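Local coordinates for protein endonuclease V (Homo sapiens, PDB 6OZE) that probably cleaves RNA that contains inosine, as a metal-dependent endoribonuclease of the RNase H-like clan, at residues E4-W9 and S85-F90; V45-V48 and R54-A57; R91-L96 and A131-V136. The protein carries 4 engineered substitutions. All coordinates share one frame; numbering follows the deposited sequence.

Interaction 1. Residues E4-W9 and S85-F90; sequences ETLSLW and SGFLAF
Trp9 lies with the five-membered part of its indole flat against the ring of Phe90, a face-to-face stack with centroids 3.7 Å apart and planes only 15° from parallel. The closest atoms are NE1 of Trp9 and CD1 of Phe90, at 3.3 Å. The two side chains run past each other in opposite directions, so each ring also receives the other's methylene: CB of Phe90 sits over the six-membered ring of Trp9, 4.0 Å from its centroid, and CB of Trp9 over the Phe90 face. These two CH-pi contacts extend the overlap beyond the stacked rings. The opposite face of the indole carries CG2 of Thr5, one helical turn earlier, which leaves the ring sandwiched. Phe87 meets Trp9 differently. Its ring is slid so far aside that the two barely overlap, with centroids 5.7 Å apart, and its CB touches CE3 of Trp9 at 3.7 Å. The CG of Phe87 is anti to its own carbonyl carbon (chi1 -61°), which carries the ring toward helix 3-17, where CD2 of Leu6 lies over one face, 4.1 Å from the centroid. CE2 of Phe90 stands at the edge of the same ring. No hydrogen bond joins the segments themselves, but the carbonyl O of Gly86 accepts one from NE2 of Gln13, farther along helix 3-17. His133 meets Phe90 edge-to-face. Trp9, Phe87 and Phe90 thus form an aromatic cluster, with Leu6 at its side, that packs the N-terminal helix against the loop before helix 89-106 and the first turn of that helix in the RNase H-like domain.

Interaction 2. Residues V45-V48 and R54-A57; sequences VSFV and RACA. With ACT (acetate ion), chain B.
Ser46 and Cys56 form the antiparallel hydrogen-bonded pair at the centre of this contact: Ser46 N reaches Cys56 O at 2.9 Å, and Cys56 N returns to Ser46 O at 2.8 Å. Val48 N, just past the strand, adds a bond of 3.0 Å to Arg54 O. Val45 with Ala57 and Phe47 with Ala55 are non-hydrogen-bonded pairs, and the CA of Val45 makes a CA-H...O contact with Cys56 O. Most apolar contacts lie on the face bearing Val45, Phe47, Ala55 and Ala57. The two branches of Val45 divide the work, CG1 touching CB of Ala55 at 4.0 Å and CG2 that of Ala57, while CD2 of Phe47 also leans on Ala55. Beyond the end of the strand, CG2 of Val48 packs on CB of Arg54, 4.1 Å away. The charged contact is to an acetate, probably from the crystallisation liquor. Arg54 bends at chi2 (66°) and grips it with two bonds, NE to O and NH1 to OXT, each 2.6 Å; its NH2 bonds Ser78 OG. Ser46 OG is hydrogen-bonded to Asp44. Strands 39-47 and 54-63 form a hairpin, with strand 69-78 on the outer side of 54-63 and strand 115-118 beside 39-47; Val45, Phe47 and Ala57 pack on helix 89-106, and Ser46 and Cys56 face helix 226-242.

Interaction 3. Residues R91-L96 and A131-V136; sequences REVPFL and ASHLGV. Engineered in segment 131-136: Ser132 (natural residue Cys).
Buried apolar packing between two helices, through Val93 and Leu96 on one and His133 and Leu134 on the other, joins helix 89-106 to helix 130-138. The segment axes approach to 9.8 Å and run in the same general sense, 35° apart. Val93 makes the central contact with its CG2 branch, which points at the backbone between the two residues opposite, 3.9 Å from Leu134 N and 4.1 Å from His133 CB. Its CG1 branch, anti to the backbone N (chi1 168°), reaches farther out along the same histidine side chain, to CD2 of His133, and the imidazole is approached obliquely. In this RNase H-like fold both helices lie against the central sheet: Leu96 also rests on Val43 and Val45 of strand 39-47, and Leu134 on Leu115 of strand 115-118. Val130 and Leu137 flank Val93 from the same helix as Leu134. The His133 ring also meets that of Phe128. Leu96 and Leu134 meet at about a right angle, with CD1 of Leu134 4.0 Å from CB of Leu96 and its CD2 beside CD1 of Leu96.

In the fold
Helix 89-106 is the common element: its start supplies Phe90 to interaction 1, its next turns supply Val93 and Leu96 to interaction 3, and it packs on the strands of interaction 2. Interaction 3 is buried, whereas interactions 1 and 2 are only partly so. Their chemistry differs with the elements they join: aromatic stacking towards the N-terminal helix in interaction 1, backbone hydrogen bonds in the hairpin of interaction 2, and apolar side-chain packing without hydrogen bonds between the helices in interaction 3. Interactions 1 and 3 touch at His133, whose ND1 lies 3.5 Å from CB of Ala89. Interactions 2 and 3 meet where Val45 packs on Glu92 and Leu96, Phe47 on Arg91, and Ala57 on Phe95, while interactions 1 and 2 do not touch.

Interaction 1. Residues E4-W9 and S85-F90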
ATOM      1  N   GLU A   4      14.178 -24.554  -0.803  1.00 57.86           N
ATOM      2  CA  GLU A   4      15.029 -23.838   0.141  1.00 61.12           C
ATOM      3  C   GLU A   4      14.793 -22.335   0.061  1.00 53.94           C
ATOM      4  O   GLU A   4      14.835 -21.638   1.082  1.00 58.61           O
ATOM      5  CB  GLU A   4      16.500 -24.168  -0.114  1.00 67.30           C
ATOM      6  CG  GLU A   4      17.440 -23.698   0.990  1.00 77.05           C
ATOM      7  CD  GLU A   4      18.906 -23.813   0.605  1.00 88.37           C
ATOM      8  OE1 GLU A   4      19.247 -23.483  -0.551  1.00 91.11           O
ATOM      9  OE2 GLU A   4      19.715 -24.239   1.455  1.00 92.75           O
ATOM     10  N   THR A   5      14.532 -21.818  -1.144  1.00 49.79           N
ATOM     11  CA  THR A   5      14.274 -20.389  -1.300  1.00 46.64           C
ATOM     12  C   THR A   5      12.983 -19.983  -0.599  1.00 43.21           C
ATOM     13  O   THR A   5      12.948 -18.977   0.120  1.00 41.12           O
ATOM     14  CB  THR A   5      14.225 -20.012  -2.781  1.00 48.74           C
ATOM     15  OG1 THR A   5      15.527 -20.167  -3.359  1.00 54.49           O
ATOM     16  CG2 THR A   5      13.756 -18.563  -2.958  1.00 47.42           C
ATOM     17  N   LEU A   6      11.906 -20.747  -0.802  1.00 44.37           N
ATOM     18  CA  LEU A   6      10.657 -20.439  -0.114  1.00 48.70           C
ATOM     19  C   LEU A   6      10.823 -20.542   1.394  1.00 42.40           C
ATOM     20  O   LEU A   6      10.315 -19.698   2.138  1.00 40.92           O
ATOM     21  CB  LEU A   6       9.529 -21.353  -0.596  1.00 56.04           C
ATOM     22  CG  LEU A   6       8.864 -21.011  -1.930  1.00 61.48           C
ATOM     23  CD1 LEU A   6       7.523 -21.719  -2.046  1.00 63.52           C
ATOM     24  CD2 LEU A   6       8.696 -19.511  -2.092  1.00 58.48           C
ATOM     25  N   SER A   7      11.533 -21.573   1.864  1.00 43.50           N
ATOM     26  CA  SER A   7      11.748 -21.730   3.298  1.00 40.09           C
ATOM     27  C   SER A   7      12.471 -20.522   3.886  1.00 37.94           C
ATOM     28  O   SER A   7      12.076 -20.002   4.937  1.00 39.13           O
ATOM     29  CB  SER A   7      12.534 -23.014   3.569  1.00 46.38           C
ATOM     30  OG  SER A   7      12.910 -23.098   4.932  1.00 53.11           O
ATOM     31  N   LEU A   8      13.532 -20.058   3.220  1.00 35.26           N
ATOM     32  CA  LEU A   8      14.268 -18.899   3.718  1.00 33.96           C
ATOM     33  C   LEU A   8      13.470 -17.606   3.578  1.00 36.87           C
ATOM     34  O   LEU A   8      13.586 -16.721   4.429  1.00 33.65           O
ATOM     35  CB  LEU A   8      15.629 -18.800   3.027  1.00 34.68           C
ATOM     36  CG  LEU A   8      16.576 -19.934   3.428  1.00 39.73           C
ATOM     37  CD1 LEU A   8      17.872 -19.832   2.665  1.00 42.14           C
ATOM     38  CD2 LEU A   8      16.842 -19.906   4.925  1.00 45.44           C
ATOM     39  N   TRP A   9      12.673 -17.472   2.515  1.00 31.87           N
ATOM     40  CA  TRP A   9      11.775 -16.323   2.401  1.00 32.29           C
ATOM     41  C   TRP A   9      10.768 -16.303   3.543  1.00 30.57           C
ATOM     42  O   TRP A   9      10.508 -15.250   4.141  1.00 32.03           O
ATOM     43  CB  TRP A   9      11.036 -16.374   1.064  1.00 30.03           C
ATOM     44  CG  TRP A   9      11.736 -15.700  -0.066  1.00 32.01           C
ATOM     45  CD1 TRP A   9      12.909 -15.005  -0.015  1.00 34.53           C
ATOM     46  CD2 TRP A   9      11.294 -15.651  -1.425  1.00 30.90           C
ATOM     47  NE1 TRP A   9      13.225 -14.525  -1.266  1.00 40.25           N
ATOM     48  CE2 TRP A   9      12.247 -14.904  -2.147  1.00 37.08           C
ATOM     49  CE3 TRP A   9      10.177 -16.150  -2.098  1.00 32.60           C
ATOM     50  CZ2 TRP A   9      12.121 -14.659  -3.513  1.00 45.13           C
ATOM     51  CZ3 TRP A   9      10.053 -15.900  -3.454  1.00 37.11           C
ATOM     52  CH2 TRP A   9      11.020 -15.168  -4.146  1.00 40.42           C
ATOM     53  N   SER A  85       2.822 -16.798  -4.881  1.00 44.11           N
ATOM     54  CA  SER A  85       1.748 -16.159  -4.130  0.80 44.52           C
ATOM     55  C   SER A  85       2.090 -16.122  -2.648  1.00 37.14           C
ATOM     56  O   SER A  85       2.475 -17.138  -2.060  1.00 38.02           O
ATOM     57  CB  SER A  85       0.437 -16.918  -4.341  0.80 46.70           C
ATOM     58  OG  SER A  85      -0.021 -16.766  -5.670  0.80 52.17           O
ATOM     59  N   GLY A  86       1.940 -14.942  -2.046  1.00 40.64           N
ATOM     60  CA  GLY A  86       2.315 -14.730  -0.669  1.00 33.51           C
ATOM     61  C   GLY A  86       3.699 -14.151  -0.485  1.00 32.84           C
ATOM     62  O   GLY A  86       4.073 -13.825   0.646  1.00 30.71           O
ATOM     63  N   PHE A  87       4.464 -14.014  -1.565  1.00 31.93           N
ATOM     64  CA  PHE A  87       5.854 -13.577  -1.512  1.00 27.13           C
ATOM     65  C   PHE A  87       6.138 -12.454  -2.506  1.00 30.83           C
ATOM     66  O   PHE A  87       7.305 -12.199  -2.835  1.00 27.12           O
ATOM     67  CB  PHE A  87       6.787 -14.768  -1.761  1.00 26.92           C
ATOM     68  CG  PHE A  87       6.645 -15.860  -0.751  1.00 28.63           C
ATOM     69  CD1 PHE A  87       7.363 -15.820   0.431  1.00 33.31           C
ATOM     70  CD2 PHE A  87       5.797 -16.940  -0.980  1.00 33.13           C
ATOM     71  CE1 PHE A  87       7.251 -16.824   1.364  1.00 32.87           C
ATOM     72  CE2 PHE A  87       5.673 -17.953  -0.045  1.00 39.77           C
ATOM     73  CZ  PHE A  87       6.400 -17.898   1.129  1.00 42.79           C
ATOM     74  N   LEU A  88       5.089 -11.785  -3.001  0.50 33.42           N
ATOM     75  CA  LEU A  88       5.270 -10.713  -3.976  0.50 33.02           C
ATOM     76  C   LEU A  88       6.227  -9.646  -3.472  0.50 31.95           C
ATOM     77  O   LEU A  88       6.983  -9.066  -4.262  0.50 29.63           O
ATOM     78  CB  LEU A  88       3.921 -10.070  -4.316  0.50 34.36           C
ATOM     79  CG  LEU A  88       3.962  -8.822  -5.206  0.50 36.54           C
ATOM     80  CD1 LEU A  88       4.599  -9.123  -6.557  0.50 38.71           C
ATOM     81  CD2 LEU A  88       2.572  -8.239  -5.392  0.50 38.42           C
ATOM     82  N   ALA A  89       6.216  -9.373  -2.166  1.00 29.09           N
ATOM     83  CA  ALA A  89       7.053  -8.300  -1.640  1.00 32.77           C
ATOM     84  C   ALA A  89       8.528  -8.527  -1.950  1.00 26.93           C
ATOM     85  O   ALA A  89       9.280  -7.560  -2.114  1.00 30.83           O
ATOM     86  CB  ALA A  89       6.832  -8.123  -0.137  1.00 32.89           C
ATOM     87  N   PHE A  90       8.965  -9.789  -2.054  1.00 27.63           N
ATOM     88  CA  PHE A  90      10.359 -10.051  -2.375  1.00 27.95           C
ATOM     89  C   PHE A  90      10.717  -9.603  -3.783  1.00 35.58           C
ATOM     90  O   PHE A  90      11.896  -9.370  -4.066  1.00 43.17           O
ATOM     91  CB  PHE A  90      10.696 -11.525  -2.152  1.00 28.65           C
ATOM     92  CG  PHE A  90      10.750 -11.904  -0.704  1.00 32.08           C
ATOM     93  CD1 PHE A  90      11.921 -11.753   0.023  1.00 30.13           C
ATOM     94  CD2 PHE A  90       9.624 -12.380  -0.059  1.00 31.73           C
ATOM     95  CE1 PHE A  90      11.962 -12.087   1.365  1.00 30.52           C
ATOM     96  CE2 PHE A  90       9.659 -12.708   1.291  1.00 33.73           C
ATOM     97  CZ  PHE A  90      10.828 -12.566   2.002  1.00 31.19           C
TER

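Interaction 2. Residues V45-V48 and R54-A57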
ATOM      1  N   VAL A  45       4.299  -0.395  -8.198  1.00 21.33           N
ATOM      2  CA  VAL A  45       5.027  -1.188  -9.179  1.00 20.51           C
ATOM      3  C   VAL A  45       4.020  -1.696 -10.193  1.00 22.96           C
ATOM      4  O   VAL A  45       2.988  -2.264  -9.816  1.00 24.42           O
ATOM      5  CB  VAL A  45       5.785  -2.365  -8.539  1.00 23.90           C
ATOM      6  CG1 VAL A  45       6.501  -3.187  -9.626  1.00 27.58           C
ATOM      7  CG2 VAL A  45       6.780  -1.843  -7.541  1.00 24.60           C
ATOM      8  N   SER A  46       4.319  -1.503 -11.476  1.00 21.66           N
ATOM      9  CA  SER A  46       3.435  -1.919 -12.553  1.00 21.07           C
ATOM     10  C   SER A  46       4.236  -2.676 -13.589  1.00 23.64           C
ATOM     11  O   SER A  46       5.246  -2.166 -14.073  1.00 25.90           O
ATOM     12  CB  SER A  46       2.806  -0.702 -13.237  1.00 23.72           C
ATOM     13  OG  SER A  46       1.888  -0.069 -12.350  1.00 24.82           O
ATOM     14  N   PHE A  47       3.764  -3.860 -13.962  1.00 25.25           N
ATOM     15  CA  PHE A  47       4.433  -4.645 -14.986  1.00 26.98           C
ATOM     16  C   PHE A  47       4.133  -4.113 -16.376  1.00 30.47           C
ATOM     17  O   PHE A  47       3.046  -3.594 -16.654  1.00 32.47           O
ATOM     18  CB  PHE A  47       4.006  -6.106 -14.914  1.00 35.93           C
ATOM     19  CG  PHE A  47       4.460  -6.788 -13.679  1.00 57.84           C
ATOM     20  CD1 PHE A  47       3.692  -6.748 -12.529  1.00 73.70           C
ATOM     21  CD2 PHE A  47       5.672  -7.450 -13.654  1.00 68.62           C
ATOM     22  CE1 PHE A  47       4.114  -7.369 -11.378  1.00 82.41           C
ATOM     23  CE2 PHE A  47       6.097  -8.073 -12.512  1.00 80.89           C
ATOM     24  CZ  PHE A  47       5.314  -8.033 -11.367  1.00 86.13           C
ATOM     25  N   VAL A  48       5.127  -4.240 -17.252  1.00 27.81           N
ATOM     26  CA  VAL A  48       4.918  -4.006 -18.671  1.00 29.33           C
ATOM     27  C   VAL A  48       3.973  -5.067 -19.214  1.00 40.47           C
ATOM     28  O   VAL A  48       4.200  -6.271 -19.027  1.00 39.89           O
ATOM     29  CB  VAL A  48       6.265  -4.034 -19.407  1.00 29.34           C
ATOM     30  CG1 VAL A  48       6.066  -3.923 -20.910  1.00 35.07           C
ATOM     31  CG2 VAL A  48       7.134  -2.910 -18.878  1.00 30.93           C
ATOM     32  N   ARG A  54       9.897  -7.255 -16.639  1.00 29.14           N
ATOM     33  CA  ARG A  54      10.103  -5.810 -16.727  1.00 24.59           C
ATOM     34  C   ARG A  54       8.916  -5.048 -16.157  1.00 25.79           C
ATOM     35  O   ARG A  54       7.756  -5.366 -16.441  1.00 28.98           O
ATOM     36  CB  ARG A  54      10.368  -5.370 -18.170  1.00 30.22           C
ATOM     37  CG  ARG A  54      11.090  -4.023 -18.291  1.00 31.48           C
ATOM     38  CD  ARG A  54      12.527  -4.073 -17.738  1.00 36.40           C
ATOM     39  NE  ARG A  54      13.265  -2.838 -18.005  1.00 32.17           N
ATOM     40  CZ  ARG A  54      14.390  -2.475 -17.387  1.00 26.97           C
ATOM     41  NH1 ARG A  54      14.980  -1.327 -17.713  1.00 28.19           N
ATOM     42  NH2 ARG A  54      14.915  -3.244 -16.442  1.00 28.04           N
ATOM     43  N   ALA A  55       9.216  -4.014 -15.377  1.00 23.06           N
ATOM     44  CA  ALA A  55       8.195  -3.270 -14.669  1.00 22.24           C
ATOM     45  C   ALA A  55       8.696  -1.854 -14.458  1.00 22.44           C
ATOM     46  O   ALA A  55       9.852  -1.528 -14.760  1.00 23.57           O
ATOM     47  CB  ALA A  55       7.885  -3.934 -13.320  1.00 24.70           C
ATOM     48  N   CYS A  56       7.813  -0.999 -13.954  1.00 21.34           N
ATOM     49  CA  CYS A  56       8.196   0.334 -13.517  1.00 20.23           C
ATOM     50  C   CYS A  56       7.859   0.480 -12.042  1.00 20.56           C
ATOM     51  O   CYS A  56       6.776   0.071 -11.605  1.00 23.15           O
ATOM     52  CB  CYS A  56       7.464   1.405 -14.322  1.00 22.29           C
ATOM     53  SG  CYS A  56       7.980   3.064 -13.926  1.00 23.65           S
ATOM     54  N   ALA A  57       8.797   1.028 -11.276  1.00 20.82           N
ATOM     55  CA  ALA A  57       8.585   1.344  -9.867  1.00 21.69           C
ATOM     56  C   ALA A  57       8.533   2.856  -9.731  1.00 20.02           C
ATOM     57  O   ALA A  57       9.372   3.563 -10.306  1.00 20.40           O
ATOM     58  CB  ALA A  57       9.720   0.772  -9.005  1.00 21.79           C
TER
HETATM   59  C   ACT B 301      13.299  -0.698 -20.480  0.80 27.59           C
HETATM   60  O   ACT B 301      12.871  -1.876 -20.399  0.80 32.08           O
HETATM   61  OXT ACT B 301      13.862   0.004 -19.602  0.80 35.27           O
HETATM   62  CH3 ACT B 301      13.158  -0.042 -21.880  0.80 41.38           C

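Interaction 3. Residues R91-L96 and A131-V136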
ATOM      1  N   ARG A  91       9.734  -9.474  -4.668  1.00 28.64           N
ATOM      2  CA  ARG A  91       9.999  -8.965  -6.008  1.00 37.05           C
ATOM      3  C   ARG A  91      10.032  -7.446  -6.058  1.00 35.90           C
ATOM      4  O   ARG A  91      10.827  -6.879  -6.815  1.00 38.34           O
ATOM      5  CB  ARG A  91       8.930  -9.469  -6.981  1.00 39.04           C
ATOM      6  CG  ARG A  91       8.539 -10.918  -6.758  1.00 44.59           C
ATOM      7  CD  ARG A  91       8.496 -11.676  -8.056  1.00 54.22           C
ATOM      8  NE  ARG A  91       7.565 -11.109  -9.020  1.00 55.04           N
ATOM      9  CZ  ARG A  91       7.725 -11.192 -10.337  1.00 52.04           C
ATOM     10  NH1 ARG A  91       8.787 -11.797 -10.846  1.00 49.19           N
ATOM     11  NH2 ARG A  91       6.826 -10.662 -11.145  1.00 52.29           N
ATOM     12  N   GLU A  92       9.199  -6.779  -5.261  1.00 29.29           N
ATOM     13  CA  GLU A  92       8.923  -5.349  -5.390  1.00 28.75           C
ATOM     14  C   GLU A  92       9.656  -4.479  -4.380  1.00 30.25           C
ATOM     15  O   GLU A  92      10.125  -3.388  -4.732  1.00 27.29           O
ATOM     16  CB  GLU A  92       7.422  -5.089  -5.232  1.00 34.94           C
ATOM     17  CG  GLU A  92       6.561  -5.659  -6.337  1.00 38.25           C
ATOM     18  CD  GLU A  92       5.109  -5.238  -6.197  1.00 36.00           C
ATOM     19  OE1 GLU A  92       4.815  -4.427  -5.294  1.00 42.52           O
ATOM     20  OE2 GLU A  92       4.269  -5.708  -6.989  1.00 48.91           O
ATOM     21  N   VAL A  93       9.743  -4.921  -3.122  1.00 25.57           N
ATOM     22  CA  VAL A  93      10.331  -4.072  -2.078  1.00 23.87           C
ATOM     23  C   VAL A  93      11.738  -3.588  -2.393  1.00 23.05           C
ATOM     24  O   VAL A  93      12.037  -2.412  -2.109  1.00 25.39           O
ATOM     25  CB  VAL A  93      10.184  -4.730  -0.699  1.00 25.38           C
ATOM     26  CG1 VAL A  93      11.037  -4.003   0.325  1.00 30.83           C
ATOM     27  CG2 VAL A  93       8.733  -4.718  -0.248  1.00 28.04           C
ATOM     28  N   PRO A  94      12.656  -4.397  -2.959  1.00 24.84           N
ATOM     29  CA  PRO A  94      14.003  -3.870  -3.229  1.00 25.50           C
ATOM     30  C   PRO A  94      13.989  -2.570  -4.011  1.00 27.67           C
ATOM     31  O   PRO A  94      14.763  -1.649  -3.712  1.00 26.73           O
ATOM     32  CB  PRO A  94      14.668  -4.996  -4.023  1.00 25.95           C
ATOM     33  CG  PRO A  94      13.989  -6.220  -3.553  1.00 27.38           C
ATOM     34  CD  PRO A  94      12.561  -5.822  -3.340  1.00 25.54           C
ATOM     35  N   PHE A  95      13.122  -2.472  -5.014  1.00 23.71           N
ATOM     36  CA  PHE A  95      13.120  -1.293  -5.868  1.00 24.14           C
ATOM     37  C   PHE A  95      12.440  -0.112  -5.204  1.00 23.71           C
ATOM     38  O   PHE A  95      12.904   1.027  -5.334  1.00 24.08           O
ATOM     39  CB  PHE A  95      12.477  -1.636  -7.208  1.00 25.49           C
ATOM     40  CG  PHE A  95      13.132  -2.795  -7.869  1.00 29.24           C
ATOM     41  CD1 PHE A  95      14.366  -2.645  -8.472  1.00 29.28           C
ATOM     42  CD2 PHE A  95      12.556  -4.052  -7.830  1.00 33.61           C
ATOM     43  CE1 PHE A  95      14.999  -3.719  -9.060  1.00 33.68           C
ATOM     44  CE2 PHE A  95      13.197  -5.134  -8.413  1.00 37.22           C
ATOM     45  CZ  PHE A  95      14.412  -4.964  -9.032  1.00 37.89           C
ATOM     46  N   LEU A  96      11.347  -0.360  -4.489  1.00 21.91           N
ATOM     47  CA  LEU A  96      10.701   0.733  -3.787  1.00 21.02           C
ATOM     48  C   LEU A  96      11.599   1.264  -2.682  1.00 22.49           C
ATOM     49  O   LEU A  96      11.686   2.478  -2.470  1.00 23.51           O
ATOM     50  CB  LEU A  96       9.369   0.250  -3.218  1.00 22.23           C
ATOM     51  CG  LEU A  96       8.361  -0.183  -4.282  1.00 25.10           C
ATOM     52  CD1 LEU A  96       7.062  -0.658  -3.597  1.00 29.56           C
ATOM     53  CD2 LEU A  96       8.061   0.982  -5.212  1.00 25.18           C
ATOM     54  N   ALA A 131       3.067  -3.823   2.018  1.00 23.01           N
ATOM     55  CA  ALA A 131       3.037  -2.586   2.791  1.00 19.88           C
ATOM     56  C   ALA A 131       3.747  -2.750   4.134  1.00 20.79           C
ATOM     57  O   ALA A 131       4.402  -1.816   4.613  1.00 24.27           O
ATOM     58  CB  ALA A 131       1.586  -2.122   2.988  1.00 20.33           C
ATOM     59  N   SER A 132       3.618  -3.918   4.763  1.00 22.90           N
ATOM     60  CA  SER A 132       4.303  -4.163   6.027  0.90 21.07           C
ATOM     61  C   SER A 132       5.791  -4.370   5.804  1.00 22.94           C
ATOM     62  O   SER A 132       6.621  -3.906   6.597  1.00 23.60           O
ATOM     63  CB  SER A 132       3.738  -5.415   6.683  0.90 25.20           C
ATOM     64  OG  SER A 132       2.422  -5.152   7.136  0.90 28.83           O
ATOM     65  N   HIS A 133       6.130  -5.093   4.739  1.00 22.79           N
ATOM     66  CA  HIS A 133       7.518  -5.399   4.429  1.00 21.18           C
ATOM     67  C   HIS A 133       8.272  -4.117   4.094  1.00 22.91           C
ATOM     68  O   HIS A 133       9.378  -3.882   4.603  1.00 23.26           O
ATOM     69  CB  HIS A 133       7.509  -6.374   3.250  1.00 22.75           C
ATOM     70  CG  HIS A 133       8.755  -7.198   3.092  1.00 21.53           C
ATOM     71  ND1 HIS A 133       8.698  -8.531   2.754  1.00 24.59           N
ATOM     72  CD2 HIS A 133      10.067  -6.890   3.209  1.00 25.02           C
ATOM     73  CE1 HIS A 133       9.929  -9.013   2.657  1.00 25.81           C
ATOM     74  NE2 HIS A 133      10.775  -8.040   2.945  1.00 25.29           N
ATOM     75  N   LEU A 134       7.671  -3.258   3.262  1.00 18.27           N
ATOM     76  CA  LEU A 134       8.286  -1.970   2.964  1.00 19.88           C
ATOM     77  C   LEU A 134       8.320  -1.082   4.203  1.00 20.74           C
ATOM     78  O   LEU A 134       9.311  -0.382   4.445  1.00 22.50           O
ATOM     79  CB  LEU A 134       7.525  -1.289   1.820  1.00 19.89           C
ATOM     80  CG  LEU A 134       8.066   0.062   1.358  1.00 19.90           C
ATOM     81  CD1 LEU A 134       9.463  -0.085   0.721  1.00 20.96           C
ATOM     82  CD2 LEU A 134       7.091   0.680   0.373  1.00 21.41           C
ATOM     83  N   GLY A 135       7.244  -1.090   5.004  1.00 20.52           N
ATOM     84  CA  GLY A 135       7.218  -0.249   6.192  1.00 24.82           C
ATOM     85  C   GLY A 135       8.310  -0.584   7.192  1.00 22.23           C
ATOM     86  O   GLY A 135       8.977   0.304   7.729  1.00 24.75           O
ATOM     87  N   VAL A 136       8.503  -1.872   7.482  1.00 23.35           N
ATOM     88  CA  VAL A 136       9.512  -2.260   8.468  0.65 20.64           C
ATOM     89  C   VAL A 136      10.910  -1.887   7.985  1.00 22.36           C
ATOM     90  O   VAL A 136      11.757  -1.436   8.764  1.00 25.86           O
ATOM     91  CB  VAL A 136       9.391  -3.762   8.800  0.65 24.93           C
ATOM     92  CG1 VAL A 136      10.646  -4.276   9.487  0.65 28.01           C
ATOM     93  CG2 VAL A 136       8.168  -4.018   9.683  0.65 27.19           C
TER